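Local atomic coordinates of cytochrome c, putative (PDB entry 1SP3), a protein that carries eight heme c groups and probably acts as a respiratory oxidoreductase that reduces tetrathionate. Residues A[29-34]-A[91-96]; A[235-240]-A[400-405]; A[288-293]-A[324-329]. All coordinates share one frame; numbering follows the deposited sequence.

Contact 1. Residues A[29-34]-A[91-96]; sequences QATDMM and KDKTKV. With HEC (heme c), chain E.
Met34 lays its thioether end against the loop 91-96, with Met34 CG 3.7 Å from Val96 CG2 and Met34 SD 3.5 Å from Lys93 CG. Met34 CE comes within 3.5 Å of Asp92 C. Met33 approaches Val96 tip to tip, and the 3.3 Å between Met33 CE and Val96 CG1 is tight for two carbons. Val96 CG1 stands anti to its backbone N (chi1 177°) and also touches heme CBB at 3.4 Å. The polar bond lies at the partly exposed side, where Lys93 NZ donates to Thr31 OG1 at 3.0 Å; the same hydroxyl is hydrogen-bonded to the carbonyl of Glu27. An alanine in place of Lys93 would probably leave Thr31 OG1 without this donor and open a gap beside the sulfur of Met34. Asp92 OD1 closes an Asx turn with Thr94 N. Gln29 NE2 bonds weakly to heme O1A. Gln29 and Val96 belong to this heme's pocket, and Met33 lies beside His190 and His38, axial ligands of two hemes, so this helix end and the loop before helix 99-102 pack at a heme site. Sulfur and methyl packing thus continues to the heme edge, with the lysine's charge at the partly exposed margin.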
loop_
_atom_site.group_PDB
_atom_site.type_symbol
_atom_site.label_atom_id
_atom_site.label_comp_id
_atom_site.label_asym_id
_atom_site.label_seq_id
_atom_site.Cartn_x
_atom_site.Cartn_y
_atom_site.Cartn_z
ATOM N N GLN A 29 8.730 -5.999 23.861
ATOM C CA GLN A 29 7.940 -6.020 22.629
ATOM C C GLN A 29 7.674 -4.588 22.135
ATOM O O GLN A 29 7.773 -4.322 20.970
ATOM C CB GLN A 29 6.608 -6.698 22.986
ATOM C CG GLN A 29 6.613 -8.265 23.080
ATOM C CD GLN A 29 7.438 -8.813 24.232
ATOM O OE1 GLN A 29 7.439 -8.273 25.302
ATOM N NE2 GLN A 29 8.111 -9.903 23.999
ATOM N N ALA A 30 7.343 -3.656 23.030
ATOM C CA ALA A 30 7.137 -2.259 22.648
ATOM C C ALA A 30 8.421 -1.701 22.054
ATOM O O ALA A 30 8.439 -1.135 20.958
ATOM C CB ALA A 30 6.650 -1.473 23.799
ATOM N N THR A 31 9.523 -1.883 22.762
ATOM C CA THR A 31 10.789 -1.383 22.300
ATOM C C THR A 31 11.121 -1.927 20.924
ATOM O O THR A 31 11.557 -1.163 20.068
ATOM C CB THR A 31 11.859 -1.805 23.249
ATOM O OG1 THR A 31 11.586 -1.179 24.506
ATOM C CG2 THR A 31 13.180 -1.213 22.829
ATOM N N ASP A 32 10.936 -3.242 20.761
ATOM C CA ASP A 32 11.195 -3.893 19.481
ATOM C C ASP A 32 10.290 -3.358 18.353
ATOM O O ASP A 32 10.732 -3.153 17.252
ATOM C CB ASP A 32 10.993 -5.423 19.593
ATOM C CG ASP A 32 12.077 -6.111 20.443
ATOM O OD1 ASP A 32 13.237 -5.572 20.506
ATOM O OD2 ASP A 32 11.812 -7.195 21.058
ATOM N N MET A 33 9.027 -3.205 18.637
ATOM C CA MET A 33 8.070 -2.850 17.624
ATOM C C MET A 33 8.390 -1.419 17.175
ATOM O O MET A 33 8.285 -1.030 15.965
ATOM C CB MET A 33 6.678 -2.967 18.227
ATOM C CG MET A 33 5.532 -3.342 17.217
ATOM S SD MET A 33 5.057 -1.821 16.294
ATOM C CE MET A 33 5.117 -0.786 17.811
ATOM N N MET A 34 8.804 -0.625 18.143
ATOM C CA MET A 34 8.988 0.799 17.857
ATOM C C MET A 34 10.214 1.039 16.967
ATOM O O MET A 34 10.370 2.137 16.401
ATOM C CB MET A 34 9.098 1.606 19.159
ATOM C CG MET A 34 7.796 1.658 19.886
ATOM S SD MET A 34 8.142 2.190 21.529
ATOM C CE MET A 34 7.883 4.040 21.597
ATOM N N LYS A 91 8.878 8.250 20.922
ATOM C CA LYS A 91 9.663 7.527 21.922
ATOM C C LYS A 91 8.816 7.149 23.106
ATOM O O LYS A 91 9.250 6.443 24.029
ATOM C CB LYS A 91 10.877 8.299 22.419
ATOM C CG LYS A 91 11.885 8.675 21.328
ATOM C CD LYS A 91 12.514 7.498 20.506
ATOM C CE LYS A 91 12.921 6.159 21.273
ATOM N NZ LYS A 91 13.653 6.149 22.644
ATOM N N ASP A 92 7.576 7.593 23.049
ATOM C CA ASP A 92 6.654 7.226 24.097
ATOM C C ASP A 92 6.013 5.817 23.958
ATOM O O ASP A 92 5.000 5.605 23.201
ATOM C CB ASP A 92 5.568 8.278 24.167
ATOM C CG ASP A 92 4.714 8.146 25.402
ATOM O OD1 ASP A 92 4.766 7.066 26.114
ATOM O OD2 ASP A 92 3.896 9.070 25.692
ATOM N N LYS A 93 6.507 4.904 24.794
ATOM C CA LYS A 93 6.029 3.505 24.780
ATOM C C LYS A 93 4.563 3.346 25.101
ATOM O O LYS A 93 3.919 2.430 24.592
ATOM C CB LYS A 93 6.901 2.574 25.629
ATOM C CG LYS A 93 8.304 2.380 25.036
ATOM C CD LYS A 93 9.347 2.564 26.147
ATOM C CE LYS A 93 10.780 2.508 25.647
ATOM N NZ LYS A 93 11.249 1.238 26.191
ATOM N N THR A 94 4.003 4.217 25.947
ATOM C CA THR A 94 2.553 4.058 26.214
ATOM C C THR A 94 1.623 4.402 25.044
ATOM O O THR A 94 0.376 4.190 25.146
ATOM C CB THR A 94 2.100 4.827 27.475
ATOM O OG1 THR A 94 2.167 6.207 27.163
ATOM C CG2 THR A 94 3.156 4.697 28.575
ATOM N N LYS A 95 2.185 4.918 23.968
ATOM C CA LYS A 95 1.390 5.239 22.763
ATOM C C LYS A 95 1.353 4.164 21.682
ATOM O O LYS A 95 0.825 4.389 20.597
ATOM C CB LYS A 95 1.882 6.562 22.127
ATOM C CG LYS A 95 1.779 7.768 23.092
ATOM C CD LYS A 95 0.428 7.805 23.799
ATOM C CE LYS A 95 0.300 9.062 24.747
ATOM N NZ LYS A 95 -1.137 9.277 25.172
ATOM N N VAL A 96 1.903 2.986 21.947
ATOM C CA VAL A 96 1.854 1.920 20.930
ATOM C C VAL A 96 0.505 1.313 20.989
ATOM O O VAL A 96 -0.059 1.264 22.061
ATOM C CB VAL A 96 2.947 0.903 21.209
ATOM C CG1 VAL A 96 2.902 -0.284 20.233
ATOM C CG2 VAL A 96 4.275 1.659 21.172
HETATM FE FE HEC E . 2.867 -8.337 18.874
HETATM C CHA HEC E . 3.997 -11.573 18.703
HETATM C CHB HEC E . 3.018 -8.603 22.278
HETATM C CHC HEC E . 2.144 -5.023 19.043
HETATM C CHD HEC E . 2.322 -8.188 15.547
HETATM N NA HEC E . 3.375 -9.836 20.248
HETATM C C1A HEC E . 3.848 -11.082 19.955
HETATM C C2A HEC E . 4.181 -11.815 21.186
HETATM C C3A HEC E . 3.943 -10.991 22.190
HETATM C C4A HEC E . 3.443 -9.720 21.597
HETATM C CMA HEC E . 4.169 -11.292 23.710
HETATM C CAA HEC E . 4.749 -13.260 21.281
HETATM C CBA HEC E . 6.130 -13.323 20.555
HETATM C CGA HEC E . 7.081 -12.274 21.114
HETATM O O1A HEC E . 7.178 -12.320 22.366
HETATM O O2A HEC E . 7.747 -11.447 20.358
HETATM N NB HEC E . 2.651 -7.116 20.320
HETATM C C1B HEC E . 2.743 -7.385 21.652
HETATM C C2B HEC E . 2.567 -6.137 22.347
HETATM C C3B HEC E . 2.348 -5.183 21.457
HETATM C C4B HEC E . 2.370 -5.760 20.166
HETATM C CMB HEC E . 2.574 -5.978 23.908
HETATM C CAB HEC E . 2.148 -3.648 21.737
HETATM C CBB HEC E . 3.038 -2.906 22.469
HETATM N NC HEC E . 2.340 -6.824 17.497
HETATM C C1C HEC E . 2.047 -5.539 17.791
HETATM C C2C HEC E . 1.643 -4.854 16.579
HETATM C C3C HEC E . 1.695 -5.725 15.572
HETATM C C4C HEC E . 2.160 -6.992 16.166
HETATM C CMC HEC E . 1.238 -3.364 16.544
HETATM C CAC HEC E . 1.326 -5.551 14.044
HETATM C CBC HEC E . 1.591 -4.479 13.274
HETATM N ND HEC E . 3.124 -9.650 17.398
HETATM C C1D HEC E . 2.815 -9.366 16.061
HETATM C C2D HEC E . 3.102 -10.508 15.284
HETATM C C3D HEC E . 3.690 -11.521 16.270
HETATM C C4D HEC E . 3.610 -10.930 17.546
HETATM C CMD HEC E . 2.945 -10.699 13.723
HETATM C CAD HEC E . 4.154 -12.950 15.976
HETATM C CBD HEC E . 2.871 -13.771 15.862
HETATM C CGD HEC E . 3.046 -15.219 15.458
HETATM O O1D HEC E . 2.025 -15.841 15.040
HETATM O O2D HEC E . 4.192 -15.735 15.554
#

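Contact 2. Residues A[235-240]-A[400-405]; sequences CHIPFF and HMVSPK. With HEC (heme c), chain I.
The imidazole of His236, whose residue meets both Val402 and Ser403, stands on the heme with NE2 bound to the iron at 2.0 Å. Cys235 CB lies over one face of the ring, offset toward the rim, and heme CHA and a water sit at its edge, in plane. ND1 donates to that water at 2.9 Å, and the water passes a bond on to Ser403 O at 2.7 Å. The loop 400-405 is thereby a second-shell partner that probably restrains the rotation of the ring and perhaps makes it a slightly stronger electron donor. The carbonyl of His236 is held as well: Ser403 N reaches it at 3.0 Å in a nearly straight bond (163°), and Val402 CA adds a CA-H...O contact.

Cys235 and His236 end a CXXCH heme-attachment motif. Cys235 SG is bonded covalently to heme CAC, and His218 supplies the second axial ligand. The contact brings together residues of several heme sites: His400 binds the iron of another heme together with His185, Lys405 N is hydrogen-bonded to a propionate oxygen of a further heme, and Val402 lies beside His171, an axial ligand.

Packing follows the backbone away from the heme. Ile237 CG2 lies 3.2 Å from His400 O, and Ile237 CG1 meets Val402 CG2 at 3.9 Å, the two side chains crossing at about a right angle. Pro238 rests its CD and CG on Ser403 OG, a hydroxyl that is hydrogen-bonded to Lys242. Met401 runs extended, SD anti to CA (chi2 180°), which brings the sulfur to 3.9 Å from Phe240 CA. A second water donates to both Phe239 O and Met401 O, bridging the carbonyls of the two segments.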
loop_
_atom_site.group_PDB
_atom_site.type_symbol
_atom_site.label_atom_id
_atom_site.label_comp_id
_atom_site.label_asym_id
_atom_site.label_seq_id
_atom_site.Cartn_x
_atom_site.Cartn_y
_atom_site.Cartn_z
ATOM N N CYS A 235 2.533 -15.211 -13.879
ATOM C CA CYS A 235 1.620 -16.258 -14.356
ATOM C C CYS A 235 0.503 -16.650 -13.363
ATOM O O CYS A 235 -0.596 -17.031 -13.747
ATOM C CB CYS A 235 2.442 -17.470 -14.771
ATOM S SG CYS A 235 3.486 -17.025 -16.232
ATOM N N HIS A 236 0.789 -16.538 -12.080
ATOM C CA HIS A 236 -0.026 -17.119 -11.031
ATOM C C HIS A 236 -0.942 -16.149 -10.346
ATOM O O HIS A 236 -1.765 -16.549 -9.511
ATOM C CB HIS A 236 0.905 -17.769 -10.039
ATOM C CG HIS A 236 1.475 -19.047 -10.574
ATOM N ND1 HIS A 236 0.668 -20.130 -10.856
ATOM C CD2 HIS A 236 2.723 -19.399 -10.942
ATOM C CE1 HIS A 236 1.399 -21.099 -11.354
ATOM N NE2 HIS A 236 2.655 -20.706 -11.365
ATOM N N ILE A 237 -0.817 -14.859 -10.679
ATOM C CA ILE A 237 -1.868 -13.902 -10.318
ATOM C C ILE A 237 -2.473 -13.238 -11.566
ATOM O O ILE A 237 -2.194 -12.059 -11.846
ATOM C CB ILE A 237 -1.320 -12.839 -9.279
ATOM C CG1 ILE A 237 -0.375 -13.429 -8.212
ATOM C CG2 ILE A 237 -2.518 -12.122 -8.555
ATOM C CD1 ILE A 237 0.254 -12.332 -7.260
ATOM N N PRO A 238 -3.315 -13.958 -12.342
ATOM C CA PRO A 238 -3.869 -13.420 -13.611
ATOM C C PRO A 238 -4.837 -12.283 -13.356
ATOM O O PRO A 238 -5.073 -11.494 -14.290
ATOM C CB PRO A 238 -4.665 -14.593 -14.213
ATOM C CG PRO A 238 -4.880 -15.637 -12.919
ATOM C CD PRO A 238 -3.738 -15.351 -12.052
ATOM N N PHE A 239 -5.397 -12.175 -12.146
ATOM C CA PHE A 239 -6.346 -11.086 -11.819
ATOM C C PHE A 239 -6.221 -10.654 -10.351
ATOM O O PHE A 239 -5.973 -11.510 -9.444
ATOM C CB PHE A 239 -7.800 -11.502 -12.057
ATOM C CG PHE A 239 -8.111 -11.850 -13.527
ATOM C CD1 PHE A 239 -8.095 -13.191 -13.967
ATOM C CD2 PHE A 239 -8.377 -10.833 -14.457
ATOM C CE1 PHE A 239 -8.460 -13.522 -15.327
ATOM C CE2 PHE A 239 -8.727 -11.132 -15.831
ATOM C CZ PHE A 239 -8.782 -12.492 -16.263
ATOM N N PHE A 240 -6.429 -9.350 -10.119
ATOM C CA PHE A 240 -6.692 -8.850 -8.797
ATOM C C PHE A 240 -8.074 -8.134 -8.730
ATOM O O PHE A 240 -8.818 -8.046 -9.737
ATOM C CB PHE A 240 -5.514 -7.987 -8.385
ATOM C CG PHE A 240 -5.396 -6.716 -9.161
ATOM C CD1 PHE A 240 -6.035 -5.579 -8.727
ATOM C CD2 PHE A 240 -4.568 -6.628 -10.278
ATOM C CE1 PHE A 240 -5.887 -4.380 -9.423
ATOM C CE2 PHE A 240 -4.437 -5.452 -11.002
ATOM C CZ PHE A 240 -5.064 -4.337 -10.591
ATOM N N HIS A 400 -0.497 -11.050 -3.897
ATOM C CA HIS A 400 -1.514 -11.895 -3.247
ATOM C C HIS A 400 -2.593 -12.325 -4.251
ATOM O O HIS A 400 -2.516 -11.896 -5.387
ATOM C CB HIS A 400 -2.058 -11.247 -1.968
ATOM C CG HIS A 400 -0.957 -10.699 -1.117
ATOM N ND1 HIS A 400 -0.439 -9.424 -1.300
ATOM C CD2 HIS A 400 -0.174 -11.292 -0.182
ATOM C CE1 HIS A 400 0.591 -9.250 -0.480
ATOM N NE2 HIS A 400 0.764 -10.359 0.217
ATOM N N MET A 401 -3.573 -13.159 -3.823
ATOM C CA MET A 401 -4.562 -13.724 -4.719
ATOM C C MET A 401 -3.951 -14.714 -5.732
ATOM O O MET A 401 -4.453 -14.871 -6.863
ATOM C CB MET A 401 -5.387 -12.647 -5.467
ATOM C CG MET A 401 -6.232 -11.753 -4.514
ATOM S SD MET A 401 -7.257 -10.419 -5.317
ATOM C CE MET A 401 -8.224 -9.950 -3.842
ATOM N N VAL A 402 -2.948 -15.445 -5.323
ATOM C CA VAL A 402 -2.474 -16.464 -6.235
ATOM C C VAL A 402 -3.703 -17.375 -6.547
ATOM O O VAL A 402 -4.437 -17.765 -5.641
ATOM C CB VAL A 402 -1.283 -17.244 -5.651
ATOM C CG1 VAL A 402 -0.988 -18.526 -6.522
ATOM C CG2 VAL A 402 0.004 -16.295 -5.536
ATOM N N SER A 403 -3.985 -17.602 -7.837
ATOM C CA SER A 403 -5.149 -18.396 -8.260
ATOM C C SER A 403 -4.776 -19.888 -8.302
ATOM O O SER A 403 -3.570 -20.193 -8.401
ATOM C CB SER A 403 -5.506 -17.976 -9.684
ATOM O OG SER A 403 -5.984 -16.665 -9.609
ATOM N N PRO A 404 -5.769 -20.812 -8.314
ATOM C CA PRO A 404 -5.434 -22.242 -8.546
ATOM C C PRO A 404 -4.655 -22.418 -9.805
ATOM O O PRO A 404 -4.760 -21.554 -10.679
ATOM C CB PRO A 404 -6.799 -22.950 -8.680
ATOM C CG PRO A 404 -7.757 -22.095 -7.936
ATOM C CD PRO A 404 -7.229 -20.597 -8.101
ATOM N N LYS A 405 -3.916 -23.516 -9.898
ATOM C CA LYS A 405 -2.996 -23.752 -10.999
ATOM C C LYS A 405 -3.695 -23.759 -12.377
ATOM O O LYS A 405 -3.099 -23.360 -13.392
ATOM C CB LYS A 405 -2.228 -25.047 -10.726
ATOM C CG LYS A 405 -3.147 -26.292 -10.673
ATOM C CD LYS A 405 -2.369 -27.545 -10.293
ATOM C CE LYS A 405 -3.203 -28.849 -10.577
ATOM N NZ LYS A 405 -4.234 -29.020 -9.452
HETATM FE FE HEC I . 3.786 -22.096 -12.239
HETATM C CHA HEC I . 1.689 -24.574 -12.192
HETATM C CHB HEC I . 4.531 -22.499 -8.941
HETATM C CHC HEC I . 6.495 -19.824 -12.472
HETATM C CHD HEC I . 2.848 -21.157 -15.350
HETATM N NA HEC I . 3.257 -23.387 -10.760
HETATM C C1A HEC I . 2.396 -24.407 -11.026
HETATM C C2A HEC I . 2.239 -25.121 -9.781
HETATM C C3A HEC I . 3.033 -24.587 -8.854
HETATM C C4A HEC I . 3.659 -23.425 -9.454
HETATM C CMA HEC I . 3.195 -25.117 -7.397
HETATM C CAA HEC I . 1.376 -26.400 -9.633
HETATM C CBA HEC I . 2.255 -27.537 -10.170
HETATM C CGA HEC I . 1.452 -28.823 -10.225
HETATM O O1A HEC I . 1.200 -29.411 -9.181
HETATM O O2A HEC I . 1.003 -29.219 -11.317
HETATM N NB HEC I . 5.225 -21.331 -10.997
HETATM C C1B HEC I . 5.259 -21.584 -9.642
HETATM C C2B HEC I . 6.335 -20.863 -9.085
HETATM C C3B HEC I . 6.913 -20.185 -10.047
HETATM C C4B HEC I . 6.233 -20.452 -11.264
HETATM C CMB HEC I . 6.767 -20.995 -7.610
HETATM C CAB HEC I . 8.181 -19.312 -9.928
HETATM C CBB HEC I . 9.229 -20.054 -9.487
HETATM N NC HEC I . 4.543 -20.728 -13.642
HETATM C C1C HEC I . 5.596 -19.857 -13.488
HETATM C C2C HEC I . 5.653 -19.044 -14.639
HETATM C C3C HEC I . 4.612 -19.403 -15.452
HETATM C C4C HEC I . 3.910 -20.491 -14.816
HETATM C CMC HEC I . 6.701 -17.922 -14.797
HETATM C CAC HEC I . 4.192 -18.775 -16.829
HETATM C CBC HEC I . 5.052 -18.434 -17.855
HETATM N ND HEC I . 2.486 -22.692 -13.577
HETATM C C1D HEC I . 2.206 -22.207 -14.820
HETATM C C2D HEC I . 1.193 -23.016 -15.468
HETATM C C3D HEC I . 0.792 -23.977 -14.436
HETATM C C4D HEC I . 1.671 -23.777 -13.329
HETATM C CMD HEC I . 0.561 -22.763 -16.896
HETATM C CAD HEC I . -0.295 -25.133 -14.558
HETATM C CBD HEC I . 0.455 -26.292 -15.250
HETATM C CGD HEC I . 0.880 -27.212 -14.119
HETATM O O1D HEC I . -0.042 -27.622 -13.291
HETATM O O2D HEC I . 2.134 -27.543 -14.029
HETATM O O HOH W 1 -2.162 -19.722 -10.626
HETATM O O HOH W 2 -5.093 -13.994 -9.370
#

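Contact 3. Residues A[288-293]-A[324-329]; sequences YAWYNG and AKIYPF
Ala289 and Tyr327 exchange two backbone hydrogen bonds, Ala289 N to Tyr327 O at 2.9 Å and Tyr327 N to Ala289 O at 3.0 Å, the second almost straight at 176°. Tyr291 and Lys325 repeat the exchange, with Tyr291 N to Lys325 O at 2.9 Å and Lys325 N to Tyr291 O at 3.0 Å. At the non-hydrogen-bonded pairs, Trp290 with Ile326 between them and Tyr288 with Pro328 beside them, the CA atoms come closer, and those of Tyr288 and Trp290 make CA-H...O contacts to Tyr327 O and Lys325 O.

This is an antiparallel pairing within a large mixed sheet: strand 287-291 runs against the start of the long strand 325-339, which also pairs with strands 246-251 and 387-397.

The face bearing Trp290 and Ile326 is packed by a CH-pi contact. Ile326 CG1 sits 3.5 Å from the centroid of the indole six-membered ring, over its face, while CG2 of the same isoleucine touches Tyr288 CB at 3.7 Å. Ile326 also touches a heme, and the indole NE1 is hydrogen-bonded to Leu426 O.

On the other face, which bears Tyr291 and Tyr327, the end of Phe329 joins an aromatic cluster. Tyr291 CG is anti to its backbone N (chi1 179°), which starts the ring toward Tyr327 and Phe329. The edge of Tyr291 points at the face of Tyr327 in a T-shaped pair, centroids 5.4 Å apart and planes at 86°. Phe329 in turn directs its edge at the face of Tyr291, the centroids 5.9 Å apart, and its CE1 lies near Ala289 CB. Gly293 N lies over the centre of the Tyr291 ring, whose hydroxyl is hydrogen-bonded to Gly198 N.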
loop_
_atom_site.group_PDB
_atom_site.type_symbol
_atom_site.label_atom_id
_atom_site.label_comp_id
_atom_site.label_asym_id
_atom_site.label_seq_id
_atom_site.Cartn_x
_atom_site.Cartn_y
_atom_site.Cartn_z
ATOM N N TYR A 288 2.373 -5.281 -16.751
ATOM C CA TYR A 288 3.625 -6.037 -16.497
ATOM C C TYR A 288 4.833 -5.155 -16.673
ATOM O O TYR A 288 4.880 -4.378 -17.626
ATOM C CB TYR A 288 3.647 -7.228 -17.421
ATOM C CG TYR A 288 2.395 -8.072 -17.094
ATOM C CD1 TYR A 288 1.234 -7.989 -17.880
ATOM C CD2 TYR A 288 2.371 -8.890 -15.988
ATOM C CE1 TYR A 288 0.080 -8.726 -17.580
ATOM C CE2 TYR A 288 1.257 -9.631 -15.678
ATOM C CZ TYR A 288 0.142 -9.567 -16.488
ATOM O OH TYR A 288 -0.960 -10.249 -16.107
ATOM N N ALA A 289 5.840 -5.310 -15.853
ATOM C CA ALA A 289 7.002 -4.476 -16.082
ATOM C C ALA A 289 8.250 -5.167 -15.592
ATOM O O ALA A 289 8.171 -5.934 -14.629
ATOM C CB ALA A 289 6.824 -3.040 -15.500
ATOM N N TRP A 290 9.379 -4.945 -16.281
ATOM C CA TRP A 290 10.669 -5.276 -15.717
ATOM C C TRP A 290 10.841 -4.732 -14.314
ATOM O O TRP A 290 10.548 -3.546 -14.030
ATOM C CB TRP A 290 11.845 -4.808 -16.606
ATOM C CG TRP A 290 11.882 -5.525 -17.919
ATOM C CD1 TRP A 290 11.522 -5.031 -19.153
ATOM C CD2 TRP A 290 12.197 -6.903 -18.107
ATOM N NE1 TRP A 290 11.621 -6.021 -20.102
ATOM C CE2 TRP A 290 12.002 -7.190 -19.485
ATOM C CE3 TRP A 290 12.599 -7.948 -17.236
ATOM C CZ2 TRP A 290 12.261 -8.432 -20.022
ATOM C CZ3 TRP A 290 12.870 -9.154 -17.757
ATOM C CH2 TRP A 290 12.685 -9.408 -19.133
ATOM N N TYR A 291 11.315 -5.599 -13.419
ATOM C CA TYR A 291 11.577 -5.145 -12.072
ATOM C C TYR A 291 12.784 -5.849 -11.548
ATOM O O TYR A 291 12.800 -7.083 -11.477
ATOM C CB TYR A 291 10.355 -5.426 -11.163
ATOM C CG TYR A 291 10.477 -5.011 -9.673
ATOM C CD1 TYR A 291 10.759 -3.680 -9.297
ATOM C CD2 TYR A 291 10.311 -5.959 -8.653
ATOM C CE1 TYR A 291 10.855 -3.323 -7.947
ATOM C CE2 TYR A 291 10.409 -5.595 -7.271
ATOM C CZ TYR A 291 10.651 -4.255 -6.958
ATOM O OH TYR A 291 10.801 -3.920 -5.628
ATOM N N ASN A 292 13.747 -5.059 -11.065
ATOM C CA ASN A 292 14.993 -5.613 -10.463
ATOM C C ASN A 292 15.149 -5.370 -8.971
ATOM O O ASN A 292 16.250 -5.519 -8.428
ATOM C CB ASN A 292 16.234 -4.995 -11.151
ATOM C CG ASN A 292 16.361 -3.459 -10.879
ATOM O OD1 ASN A 292 15.699 -2.909 -9.973
ATOM N ND2 ASN A 292 17.150 -2.782 -11.681
ATOM N N GLY A 293 14.072 -5.033 -8.275
ATOM C CA GLY A 293 14.235 -4.801 -6.846
ATOM C C GLY A 293 14.334 -3.293 -6.516
ATOM O O GLY A 293 14.187 -2.888 -5.378
ATOM N N ALA A 324 16.612 -8.280 -13.320
ATOM C CA ALA A 324 15.199 -7.887 -13.449
ATOM C C ALA A 324 14.389 -9.108 -13.944
ATOM O O ALA A 324 14.943 -9.889 -14.744
ATOM C CB ALA A 324 15.062 -6.708 -14.421
ATOM N N LYS A 325 13.122 -9.279 -13.480
ATOM C CA LYS A 325 12.174 -10.229 -14.105
ATOM C C LYS A 325 10.888 -9.481 -14.437
ATOM O O LYS A 325 10.714 -8.335 -13.946
ATOM C CB LYS A 325 11.836 -11.413 -13.172
ATOM C CG LYS A 325 13.022 -12.369 -13.066
ATOM C CD LYS A 325 12.729 -13.470 -12.066
ATOM C CE LYS A 325 13.984 -14.234 -11.797
ATOM N NZ LYS A 325 13.502 -15.515 -11.357
ATOM N N ILE A 326 10.025 -10.071 -15.279
ATOM C CA ILE A 326 8.770 -9.405 -15.546
ATOM C C ILE A 326 7.781 -9.705 -14.422
ATOM O O ILE A 326 7.474 -10.884 -14.151
ATOM C CB ILE A 326 8.191 -9.820 -16.944
ATOM C CG1 ILE A 326 9.185 -9.447 -18.050
ATOM C CG2 ILE A 326 6.715 -9.278 -17.161
ATOM C CD1 ILE A 326 8.801 -10.218 -19.400
ATOM N N TYR A 327 7.302 -8.636 -13.750
ATOM C CA TYR A 327 6.421 -8.773 -12.574
ATOM C C TYR A 327 5.111 -8.056 -12.886
ATOM O O TYR A 327 5.094 -7.140 -13.744
ATOM C CB TYR A 327 7.024 -8.024 -11.384
ATOM C CG TYR A 327 8.032 -8.851 -10.536
ATOM C CD1 TYR A 327 9.396 -8.978 -10.959
ATOM C CD2 TYR A 327 7.638 -9.450 -9.306
ATOM C CE1 TYR A 327 10.313 -9.681 -10.227
ATOM C CE2 TYR A 327 8.596 -10.221 -8.492
ATOM C CZ TYR A 327 9.931 -10.288 -8.974
ATOM O OH TYR A 327 10.872 -11.038 -8.351
ATOM N N PRO A 328 4.056 -8.365 -12.113
ATOM C CA PRO A 328 2.743 -7.756 -12.280
ATOM C C PRO A 328 2.507 -6.639 -11.284
ATOM O O PRO A 328 2.906 -6.695 -10.108
ATOM C CB PRO A 328 1.788 -8.902 -11.897
ATOM C CG PRO A 328 2.522 -9.618 -10.821
ATOM C CD PRO A 328 4.019 -9.408 -11.045
ATOM N N PHE A 329 1.760 -5.656 -11.751
ATOM C CA PHE A 329 1.598 -4.449 -11.008
ATOM C C PHE A 329 0.176 -3.901 -11.146
ATOM O O PHE A 329 -0.454 -3.995 -12.219
ATOM C CB PHE A 329 2.550 -3.371 -11.563
ATOM C CG PHE A 329 3.973 -3.599 -11.216
ATOM C CD1 PHE A 329 4.803 -4.369 -12.066
ATOM C CD2 PHE A 329 4.494 -3.081 -10.027
ATOM C CE1 PHE A 329 6.101 -4.547 -11.773
ATOM C CE2 PHE A 329 5.825 -3.297 -9.689
ATOM C CZ PHE A 329 6.620 -4.055 -10.582
#

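Overall arrangement
Contacts 2 and 3 are buried neighbours, their centres about 16 Å apart and nearest atoms about 4 Å, with contact 3 nested in the chain loop that contact 2 closes. Contact 1 lies across the chain's centre, about 37 Å from contact 2 between centres, and is only partly buried. Chemistry follows place. Helix and loop meet through methionines and one lysine bond in contact 1. In contact 2 a helix end and the loop after it are joined to an irregular segment by a backbone bond and bridging waters, and each side carries an iron ligand of a different heme. Contact 3 alone is sheet, aromatic in packing. Helix 232-236, which ends in contact 2, also packs on contact 3.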